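Local coordinates for alcohol dehydrogenase (Aeropyrum pernix, PDB 1H2B), which probably oxidises alcohols to aldehydes or ketones with NAD+ as hydride acceptor, as a zinc-dependent, medium-chain-type alcohol dehydrogenase of a hyperthermophilic archaeon, at residues Lys179-Thr183 with Gly279-Ile283; Val268-Tyr273 with Gly288-Pro293; Leu16-Arg20 with Asp134-Glu139. One frame throughout, in Å; residues are numbered along the deposited sequence.

Contact 1: Lys179-Thr183 with Gly279-Ile283; sequences KAART and GRLII
R280 reaches from strand 279-283 to the C-terminal part of helix 166-181 and the residues that follow, and holds them with the outer end of its guanidinium. NH1 and NH2 both donate to the carbonyl oxygen of K179, NH1 at 2.8 Å from K179 O and NH2 at 3.1 Å from the same oxygen. K179 O lies close to the guanidinium plane, but the two nitrogens sit above the carbonyl plane, so neither bond follows a lone pair. NH1 then gives a straighter bond to the hydroxyl of T183, 2.9 Å from NH1 to OG1 with 157° at the hydrogen. T183 has OG1 between its backbone N and carbonyl carbon (chi1 57°), which turns the oxygen to the guanidinium edge and lays CG2 beside it, 3.6 Å from R280 NH1.

R182 crosses R280 at about a right angle. NH2 of R280 stands over one face of the R182 guanidinium, offset toward its rim and 3.6 Å from NH1 of R182, a close pair of like charges. Two residues along the strand, I282 CG2 meets K179 CD at 4.3 Å, while K179 NZ is hydrogen-bonded to S307 OG and makes a salt bridge with E301 of the second subunit.

Farther out, E305 on the next strand, 303-306, makes a salt bridge with R280 NE and helps fix the rotation of the guanidinium. K179 O also accepts the backbone N of R182. Three donors thus converge on one carbonyl near the C-terminal end of the helix, tying it to the parallel Rossmann sheet, and E305 probably offsets part of the charge that R182 and R280 bring together.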
loop_
_atom_site.group_PDB
_atom_site.type_symbol
_atom_site.label_atom_id
_atom_site.label_comp_id
_atom_site.label_asym_id
_atom_site.label_seq_id
_atom_site.Cartn_x
_atom_site.Cartn_y
_atom_site.Cartn_z
ATOM N N LYS B 179 0.701 9.371 7.244
ATOM C CA LYS B 179 1.683 9.290 6.168
ATOM C C LYS B 179 3.025 8.752 6.692
ATOM O O LYS B 179 3.600 7.811 6.131
ATOM C CB LYS B 179 1.931 10.665 5.511
ATOM C CG LYS B 179 0.781 11.211 4.677
ATOM C CD LYS B 179 1.274 12.511 4.078
ATOM C CE LYS B 179 0.352 12.995 2.981
ATOM N NZ LYS B 179 -0.994 13.249 3.506
ATOM N N ALA B 180 3.487 9.285 7.817
ATOM C CA ALA B 180 4.769 8.889 8.395
ATOM C C ALA B 180 4.795 7.404 8.708
ATOM O O ALA B 180 5.824 6.756 8.463
ATOM C CB ALA B 180 5.056 9.700 9.665
ATOM N N ALA B 181 3.717 6.900 9.306
ATOM C CA ALA B 181 3.672 5.550 9.873
ATOM C C ALA B 181 3.925 4.503 8.788
ATOM O O ALA B 181 4.478 3.419 9.074
ATOM C CB ALA B 181 2.407 5.310 10.507
ATOM N N ARG B 182 3.618 4.860 7.542
ATOM C CA ARG B 182 3.693 3.880 6.439
ATOM C C ARG B 182 5.100 3.295 6.234
ATOM O O ARG B 182 5.261 2.189 5.636
ATOM C CB ARG B 182 3.231 4.556 5.136
ATOM C CG ARG B 182 1.726 4.716 5.113
ATOM C CD ARG B 182 1.261 5.865 4.227
ATOM N NE ARG B 182 1.791 5.759 2.868
ATOM C CZ ARG B 182 1.888 6.780 2.015
ATOM N NH1 ARG B 182 1.509 8.015 2.413
ATOM N NH2 ARG B 182 2.374 6.565 0.771
ATOM N N THR B 183 6.126 4.014 6.665
ATOM C CA THR B 183 7.493 3.540 6.518
ATOM C C THR B 183 8.296 3.525 7.836
ATOM O O THR B 183 9.531 3.506 7.827
ATOM C CB THR B 183 8.274 4.352 5.497
ATOM O OG1 THR B 183 8.280 5.754 5.854
ATOM C CG2 THR B 183 7.623 4.281 4.099
ATOM N N GLY B 279 14.589 8.324 2.945
ATOM C CA GLY B 279 13.943 9.162 3.932
ATOM C C GLY B 279 12.811 9.987 3.309
ATOM O O GLY B 279 12.801 10.248 2.104
ATOM N N ARG B 280 11.894 10.405 4.159
ATOM C CA ARG B 280 10.694 11.135 3.715
ATOM C C ARG B 280 10.518 12.327 4.589
ATOM O O ARG B 280 10.484 12.202 5.843
ATOM C CB ARG B 280 9.464 10.281 3.816
ATOM C CG ARG B 280 9.527 8.976 2.973
ATOM C CD ARG B 280 8.454 8.031 3.376
ATOM N NE ARG B 280 7.116 8.576 3.124
ATOM C CZ ARG B 280 6.031 8.290 3.813
ATOM N NH1 ARG B 280 6.132 7.468 4.869
ATOM N NH2 ARG B 280 4.861 8.852 3.506
ATOM N N LEU B 281 10.427 13.491 3.945
ATOM C CA LEU B 281 10.094 14.725 4.670
ATOM C C LEU B 281 8.619 15.021 4.457
ATOM O O LEU B 281 8.187 15.237 3.318
ATOM C CB LEU B 281 10.977 15.889 4.185
ATOM C CG LEU B 281 10.571 17.292 4.681
ATOM C CD1 LEU B 281 10.627 17.425 6.207
ATOM C CD2 LEU B 281 11.504 18.282 3.968
ATOM N N ILE B 282 7.854 15.039 5.541
ATOM C CA ILE B 282 6.447 15.392 5.453
ATOM C C ILE B 282 6.350 16.868 5.753
ATOM O O ILE B 282 6.744 17.318 6.844
ATOM C CB ILE B 282 5.580 14.581 6.445
ATOM C CG1 ILE B 282 5.886 13.069 6.391
ATOM C CG2 ILE B 282 4.093 14.918 6.218
ATOM C CD1 ILE B 282 5.834 12.479 5.055
ATOM N N ILE B 283 5.957 17.647 4.745
ATOM C CA ILE B 283 5.852 19.105 4.867
ATOM C C ILE B 283 4.421 19.486 5.259
ATOM O O ILE B 283 3.464 19.214 4.516
ATOM C CB ILE B 283 6.255 19.775 3.534
ATOM C CG1 ILE B 283 7.732 19.472 3.290
ATOM C CG2 ILE B 283 6.016 21.297 3.568
ATOM C CD1 ILE B 283 8.209 19.877 1.854
#

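Contact 2: Val268-Tyr273 with Gly288-Pro293; sequences VDYTPY and GELRFP. With NAJ (nicotinamide-adenine-dinucleotide (acidic form)), chain I.
F292, on the intersubunit strand of the Rossmann domain, turns its ring edge to the face of Y273, CE1 lying 3.5 Å from Y273 CZ in a T-shaped pair with planes 66° apart. Over a face of F292 sits P272, whose CB makes a CH-pi contact 3.9 Å from the ring centroid. At the Y273 edge, in its plane, are D269 O and a water that bonds to both Y273 OH and R291 O. The Y270 ring instead presents its edge to the cofactor, where Y270 OH is hydrogen-bonded to N1A of the adenine.

Residues 268-273, in helix 265-270 and just after, pack on strand 289-293, which pairs antiparallel with a strand of the second subunit, so that beta pairing continues from one subunit into the next. The same segment thus offers Y270 to the adenine and V268, P272 and Y273 to the intersubunit strand. A second water joins D269 O to R291 O, while another accepts from R291 N and reaches V268 O and D269 OD1; D269 OD2 is hydrogen-bonded to Q265 NE2.

P272 CG also meets L290 CD1. V268 has CG1 anti to its N (chi1 169°), which drives that methyl onto the strand backbone, 3.5 Å from L290 CA and 3.3 Å from E289 O.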
loop_
_atom_site.group_PDB
_atom_site.type_symbol
_atom_site.label_atom_id
_atom_site.label_comp_id
_atom_site.label_asym_id
_atom_site.label_seq_id
_atom_site.Cartn_x
_atom_site.Cartn_y
_atom_site.Cartn_z
ATOM N N VAL B 268 12.657 24.813 6.595
ATOM C CA VAL B 268 12.577 24.210 5.248
ATOM C C VAL B 268 13.989 24.013 4.700
ATOM O O VAL B 268 14.230 23.099 3.922
ATOM C CB VAL B 268 11.672 25.114 4.370
ATOM C CG1 VAL B 268 11.714 24.744 2.884
ATOM C CG2 VAL B 268 10.245 25.035 4.867
ATOM N N ASP B 269 14.906 24.825 5.182
ATOM C CA ASP B 269 16.279 24.673 4.738
ATOM C C ASP B 269 16.991 23.524 5.368
ATOM O O ASP B 269 17.717 22.834 4.682
ATOM C CB ASP B 269 17.045 25.924 4.872
ATOM C CG ASP B 269 16.733 26.869 3.694
ATOM O OD1 ASP B 269 16.454 26.450 2.496
ATOM O OD2 ASP B 269 16.721 28.023 3.952
ATOM N N TYR B 270 16.775 23.284 6.667
ATOM C CA TYR B 270 17.529 22.196 7.290
ATOM C C TYR B 270 16.840 20.822 7.294
ATOM O O TYR B 270 17.536 19.775 7.325
ATOM C CB TYR B 270 18.045 22.558 8.717
ATOM C CG TYR B 270 17.052 22.578 9.883
ATOM C CD1 TYR B 270 16.555 21.383 10.437
ATOM C CD2 TYR B 270 16.717 23.793 10.498
ATOM C CE1 TYR B 270 15.706 21.414 11.510
ATOM C CE2 TYR B 270 15.855 23.848 11.595
ATOM C CZ TYR B 270 15.367 22.645 12.091
ATOM O OH TYR B 270 14.538 22.658 13.187
ATOM N N THR B 271 15.504 20.820 7.260
ATOM C CA THR B 271 14.845 19.520 7.439
ATOM C C THR B 271 15.162 18.478 6.350
ATOM O O THR B 271 15.304 17.326 6.671
ATOM C CB THR B 271 13.340 19.629 7.671
ATOM O OG1 THR B 271 12.735 20.449 6.655
ATOM C CG2 THR B 271 13.076 20.347 9.033
ATOM N N PRO B 272 15.338 18.831 5.069
ATOM C CA PRO B 272 15.703 17.800 4.082
ATOM C C PRO B 272 17.035 17.153 4.423
ATOM O O PRO B 272 17.216 15.994 4.084
ATOM C CB PRO B 272 15.796 18.574 2.756
ATOM C CG PRO B 272 14.939 19.814 2.996
ATOM C CD PRO B 272 15.148 20.165 4.471
ATOM N N TYR B 273 17.946 17.881 5.110
ATOM C CA TYR B 273 19.266 17.373 5.409
ATOM C C TYR B 273 19.232 16.439 6.618
ATOM O O TYR B 273 20.278 15.823 6.925
ATOM C CB TYR B 273 20.231 18.548 5.645
ATOM C CG TYR B 273 20.554 19.244 4.348
ATOM C CD1 TYR B 273 19.815 20.331 3.946
ATOM C CD2 TYR B 273 21.536 18.756 3.513
ATOM C CE1 TYR B 273 20.092 20.991 2.717
ATOM C CE2 TYR B 273 21.811 19.394 2.258
ATOM C CZ TYR B 273 21.069 20.485 1.901
ATOM O OH TYR B 273 21.337 21.092 0.698
ATOM N N GLY B 288 7.987 29.070 3.778
ATOM C CA GLY B 288 9.352 29.010 3.263
ATOM C C GLY B 288 9.388 28.391 1.872
ATOM O O GLY B 288 8.399 27.804 1.414
ATOM N N GLU B 289 10.490 28.548 1.167
ATOM C CA GLU B 289 10.563 27.968 -0.166
ATOM C C GLU B 289 11.456 26.742 -0.083
ATOM O O GLU B 289 12.540 26.818 0.444
ATOM C CB GLU B 289 11.119 28.986 -1.168
ATOM C CG GLU B 289 11.127 28.413 -2.581
ATOM C CD GLU B 289 10.184 29.113 -3.557
ATOM O OE1 GLU B 289 9.210 29.787 -3.121
ATOM O OE2 GLU B 289 10.423 28.980 -4.778
ATOM N N LEU B 290 11.004 25.592 -0.597
ATOM C CA LEU B 290 11.858 24.394 -0.590
ATOM C C LEU B 290 12.968 24.594 -1.614
ATOM O O LEU B 290 12.671 25.067 -2.700
ATOM C CB LEU B 290 10.947 23.163 -0.852
ATOM C CG LEU B 290 11.520 21.753 -0.968
ATOM C CD1 LEU B 290 12.119 21.289 0.346
ATOM C CD2 LEU B 290 10.382 20.804 -1.362
ATOM N N ARG B 291 14.245 24.306 -1.272
ATOM C CA ARG B 291 15.391 24.429 -2.185
ATOM C C ARG B 291 16.428 23.368 -1.883
ATOM O O ARG B 291 17.137 23.411 -0.854
ATOM C CB ARG B 291 16.112 25.779 -2.151
ATOM C CG ARG B 291 15.698 26.759 -1.071
ATOM C CD ARG B 291 15.898 28.227 -1.450
ATOM N NE ARG B 291 14.656 28.957 -1.752
ATOM C CZ ARG B 291 14.311 29.394 -2.965
ATOM N NH1 ARG B 291 15.106 29.179 -4.004
ATOM N NH2 ARG B 291 13.170 30.057 -3.152
ATOM N N PHE B 292 16.510 22.380 -2.751
ATOM C CA PHE B 292 17.340 21.227 -2.442
ATOM C C PHE B 292 17.898 20.661 -3.736
ATOM O O PHE B 292 17.172 20.591 -4.722
ATOM C CB PHE B 292 16.483 20.171 -1.720
ATOM C CG PHE B 292 17.254 19.067 -1.076
ATOM C CD1 PHE B 292 17.985 19.284 0.090
ATOM C CD2 PHE B 292 17.216 17.785 -1.584
ATOM C CE1 PHE B 292 18.678 18.248 0.730
ATOM C CE2 PHE B 292 17.868 16.746 -0.933
ATOM C CZ PHE B 292 18.605 16.960 0.205
ATOM N N PRO B 293 19.165 20.265 -3.794
ATOM C CA PRO B 293 19.716 19.763 -5.067
ATOM C C PRO B 293 19.073 18.424 -5.525
ATOM O O PRO B 293 18.959 17.471 -4.730
ATOM C CB PRO B 293 21.218 19.541 -4.759
ATOM C CG PRO B 293 21.469 20.175 -3.432
ATOM C CD PRO B 293 20.175 20.321 -2.717
HETATM P PA NAJ I . 3.004 27.293 16.181
HETATM O O1A NAJ I . 3.406 28.739 16.097
HETATM O O2A NAJ I . 2.105 26.825 17.337
HETATM O O5B NAJ I . 4.266 26.325 16.326
HETATM C C5B NAJ I . 5.490 26.547 15.612
HETATM C C4B NAJ I . 6.548 25.882 16.476
HETATM O O4B NAJ I . 7.772 25.887 15.714
HETATM C C3B NAJ I . 6.784 26.582 17.815
HETATM O O3B NAJ I . 6.785 25.653 18.911
HETATM C C2B NAJ I . 8.148 27.196 17.532
HETATM O O2B NAJ I . 8.922 27.465 18.712
HETATM C C1B NAJ I . 8.832 26.173 16.616
HETATM N N9A NAJ I . 9.952 26.693 15.833
HETATM C C8A NAJ I . 10.168 27.968 15.291
HETATM N N7A NAJ I . 11.344 27.970 14.606
HETATM C C5A NAJ I . 11.883 26.720 14.711
HETATM C C6A NAJ I . 13.036 26.146 14.234
HETATM N N6A NAJ I . 13.953 26.825 13.532
HETATM N N1A NAJ I . 13.248 24.813 14.469
HETATM C C2A NAJ I . 12.379 24.050 15.229
HETATM N N3A NAJ I . 11.261 24.632 15.715
HETATM C C4A NAJ I . 11.024 25.947 15.462
HETATM O O3 NAJ I . 2.358 26.938 14.772
HETATM P PN NAJ I . 1.167 25.905 14.425
HETATM O O1N NAJ I . -0.127 26.566 14.551
HETATM O O2N NAJ I . 1.411 24.627 15.123
HETATM O O5D NAJ I . 1.401 25.773 12.842
HETATM C C5D NAJ I . 2.593 25.129 12.396
HETATM C C4D NAJ I . 2.754 25.357 10.902
HETATM O O4D NAJ I . 1.778 24.545 10.225
HETATM C C3D NAJ I . 2.460 26.788 10.454
HETATM O O3D NAJ I . 3.222 27.047 9.260
HETATM C C2D NAJ I . 0.968 26.735 10.096
HETATM O O2D NAJ I . 0.521 27.739 9.229
HETATM C C1D NAJ I . 0.955 25.353 9.418
HETATM N N1N NAJ I . -0.331 24.684 9.221
HETATM C C2N NAJ I . -0.391 23.799 8.186
HETATM C C3N NAJ I . -1.551 23.075 7.969
HETATM C C7N NAJ I . -1.630 22.153 6.796
HETATM O O7N NAJ I . -2.824 21.564 6.618
HETATM N N7N NAJ I . -0.613 21.832 5.990
HETATM C C4N NAJ I . -2.700 23.202 8.817
HETATM C C5N NAJ I . -2.500 24.007 9.975
HETATM C C6N NAJ I . -1.351 24.754 10.144
HETATM O O HOH W 1 15.087 24.018 1.574
HETATM O O HOH W 2 17.456 22.653 1.765
HETATM O O HOH W 3 19.747 23.091 0.051
#

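Contact 3: Leu16-Arg20 with Asp134-Glu139; sequences LKAAR and DGGFAE
D134 opens the contact by meeting R20 in a salt bridge, R20 NH2 to D134 OD1 at 2.9 Å. NH2 meets OD1 on its syn side, 20° out of the carboxylate plane, and OD1 lies in the guanidinium plane. A water bridges R20 NH2 to D134 OD2; OD1 also accepts T76 N, and R20 NE bonds to T76 OG1. A lysine in place of R20 would probably leave T76 OG1 without the bond from NE and D134 OD1 without its in-plane donor.

After G135 and G136 the chain tightens at F137, the centre of an inverse gamma turn. This turns F137 O onto A19 N, 2.8 Å away, and the CB atoms of F137 and A19 pack at 3.8 Å. The F137 side chain lies about 9 Å from a bound zinc ion and about 6 Å from that of its ligand H79. A138 forms a single beta bridge with A18. E139 N then donates to K17 O at 3.3 Å, and its extended side chain, CG anti to N (chi1 -172°), carries OE1 to a water that also binds K17 N.

The loop thus runs beside strand 17-21 in the catalytic, GroES-like part. That strand lies between strands 29-32 and 75-76, and helix 339-347 covers A19 and F137 through I339.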
loop_
_atom_site.group_PDB
_atom_site.type_symbol
_atom_site.label_atom_id
_atom_site.label_comp_id
_atom_site.label_asym_id
_atom_site.label_seq_id
_atom_site.Cartn_x
_atom_site.Cartn_y
_atom_site.Cartn_z
ATOM N N LEU B 16 -23.395 38.116 18.326
ATOM C CA LEU B 16 -23.085 38.895 17.095
ATOM C C LEU B 16 -21.783 39.713 17.186
ATOM O O LEU B 16 -21.543 40.577 16.350
ATOM C CB LEU B 16 -24.266 39.781 16.682
ATOM C CG LEU B 16 -25.721 39.410 17.057
ATOM C CD1 LEU B 16 -26.665 40.591 16.751
ATOM C CD2 LEU B 16 -26.235 38.122 16.381
ATOM N N LYS B 17 -20.954 39.449 18.198
ATOM C CA LYS B 17 -19.550 39.901 18.168
ATOM C C LYS B 17 -18.733 38.976 17.269
ATOM O O LYS B 17 -18.952 37.753 17.280
ATOM C CB LYS B 17 -18.937 39.897 19.567
ATOM C CG LYS B 17 -19.347 41.104 20.424
ATOM C CD LYS B 17 -18.951 42.445 19.768
ATOM C CE LYS B 17 -19.353 43.640 20.636
ATOM N NZ LYS B 17 -19.598 44.865 19.822
ATOM N N ALA B 18 -17.793 39.547 16.511
ATOM C CA ALA B 18 -16.869 38.739 15.695
ATOM C C ALA B 18 -15.489 39.408 15.549
ATOM O O ALA B 18 -15.391 40.619 15.570
ATOM C CB ALA B 18 -17.474 38.504 14.319
ATOM N N ALA B 19 -14.436 38.614 15.343
ATOM C CA ALA B 19 -13.098 39.162 15.054
ATOM C C ALA B 19 -12.841 39.062 13.561
ATOM O O ALA B 19 -12.777 37.947 12.993
ATOM C CB ALA B 19 -12.035 38.400 15.849
ATOM N N ARG B 20 -12.732 40.220 12.891
ATOM C CA ARG B 20 -12.723 40.242 11.428
ATOM C C ARG B 20 -11.524 40.903 10.827
ATOM O O ARG B 20 -11.030 41.901 11.351
ATOM C CB ARG B 20 -13.976 40.896 10.878
ATOM C CG ARG B 20 -15.227 40.459 11.621
ATOM C CD ARG B 20 -16.466 40.892 10.914
ATOM N NE ARG B 20 -16.883 39.935 9.892
ATOM C CZ ARG B 20 -17.660 40.234 8.866
ATOM N NH1 ARG B 20 -18.113 41.487 8.679
ATOM N NH2 ARG B 20 -17.993 39.288 8.023
ATOM N N ASP B 134 -16.550 33.551 6.388
ATOM C CA ASP B 134 -16.642 33.778 7.819
ATOM C C ASP B 134 -16.443 32.484 8.636
ATOM O O ASP B 134 -16.998 31.406 8.311
ATOM C CB ASP B 134 -17.999 34.316 8.195
ATOM C CG ASP B 134 -18.187 35.766 7.808
ATOM O OD1 ASP B 134 -17.180 36.506 7.720
ATOM O OD2 ASP B 134 -19.345 36.221 7.604
ATOM N N GLY B 135 -15.651 32.644 9.687
ATOM C CA GLY B 135 -15.295 31.576 10.619
ATOM C C GLY B 135 -15.789 31.685 12.049
ATOM O O GLY B 135 -16.846 32.304 12.378
ATOM N N GLY B 136 -15.036 31.042 12.953
ATOM C CA GLY B 136 -15.494 30.760 14.309
ATOM C C GLY B 136 -15.116 31.752 15.416
ATOM O O GLY B 136 -15.454 31.545 16.580
ATOM N N PHE B 137 -14.374 32.806 15.055
ATOM C CA PHE B 137 -14.060 33.832 16.066
ATOM C C PHE B 137 -15.274 34.757 16.199
ATOM O O PHE B 137 -15.229 35.937 15.830
ATOM C CB PHE B 137 -12.812 34.654 15.675
ATOM C CG PHE B 137 -11.517 33.873 15.656
ATOM C CD1 PHE B 137 -10.521 34.250 14.762
ATOM C CD2 PHE B 137 -11.277 32.835 16.567
ATOM C CE1 PHE B 137 -9.278 33.563 14.732
ATOM C CE2 PHE B 137 -10.073 32.134 16.558
ATOM C CZ PHE B 137 -9.074 32.498 15.644
ATOM N N ALA B 138 -16.380 34.186 16.679
ATOM C CA ALA B 138 -17.685 34.853 16.696
ATOM C C ALA B 138 -18.600 34.058 17.603
ATOM O O ALA B 138 -18.302 32.915 17.984
ATOM C CB ALA B 138 -18.291 34.919 15.291
ATOM N N GLU B 139 -19.744 34.633 17.938
ATOM C CA GLU B 139 -20.678 33.907 18.788
ATOM C C GLU B 139 -21.309 32.717 18.039
ATOM O O GLU B 139 -21.552 31.650 18.648
ATOM C CB GLU B 139 -21.773 34.882 19.279
ATOM C CG GLU B 139 -22.702 34.290 20.329
ATOM C CD GLU B 139 -23.793 35.237 20.841
ATOM O OE1 GLU B 139 -23.918 36.384 20.336
ATOM O OE2 GLU B 139 -24.548 34.815 21.756
HETATM O O HOH W 4 -21.797 38.142 20.370
HETATM O O HOH W 5 -20.032 38.403 6.351
#

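Contact 3 comes first along the chain, bringing the loop ahead of strand 140-143 back onto strand 17-21 at the modelled N terminus, and it closes before either of the others opens. Helix 166-181 then opens contact 1, which closes only at strand 279-283. Helix 265-270 opens contact 2 within that span, and strand 289-293 closes it beyond, so contacts 1 and 2 cross. They also touch: L281 packs on T271 and P272, and I283 on L290, joining the central parallel sheet to the intersubunit strand. Contact 3 lies on the opposite side of the chain's centre, its nearest atoms about 21 Å from either, within the GroES-like part.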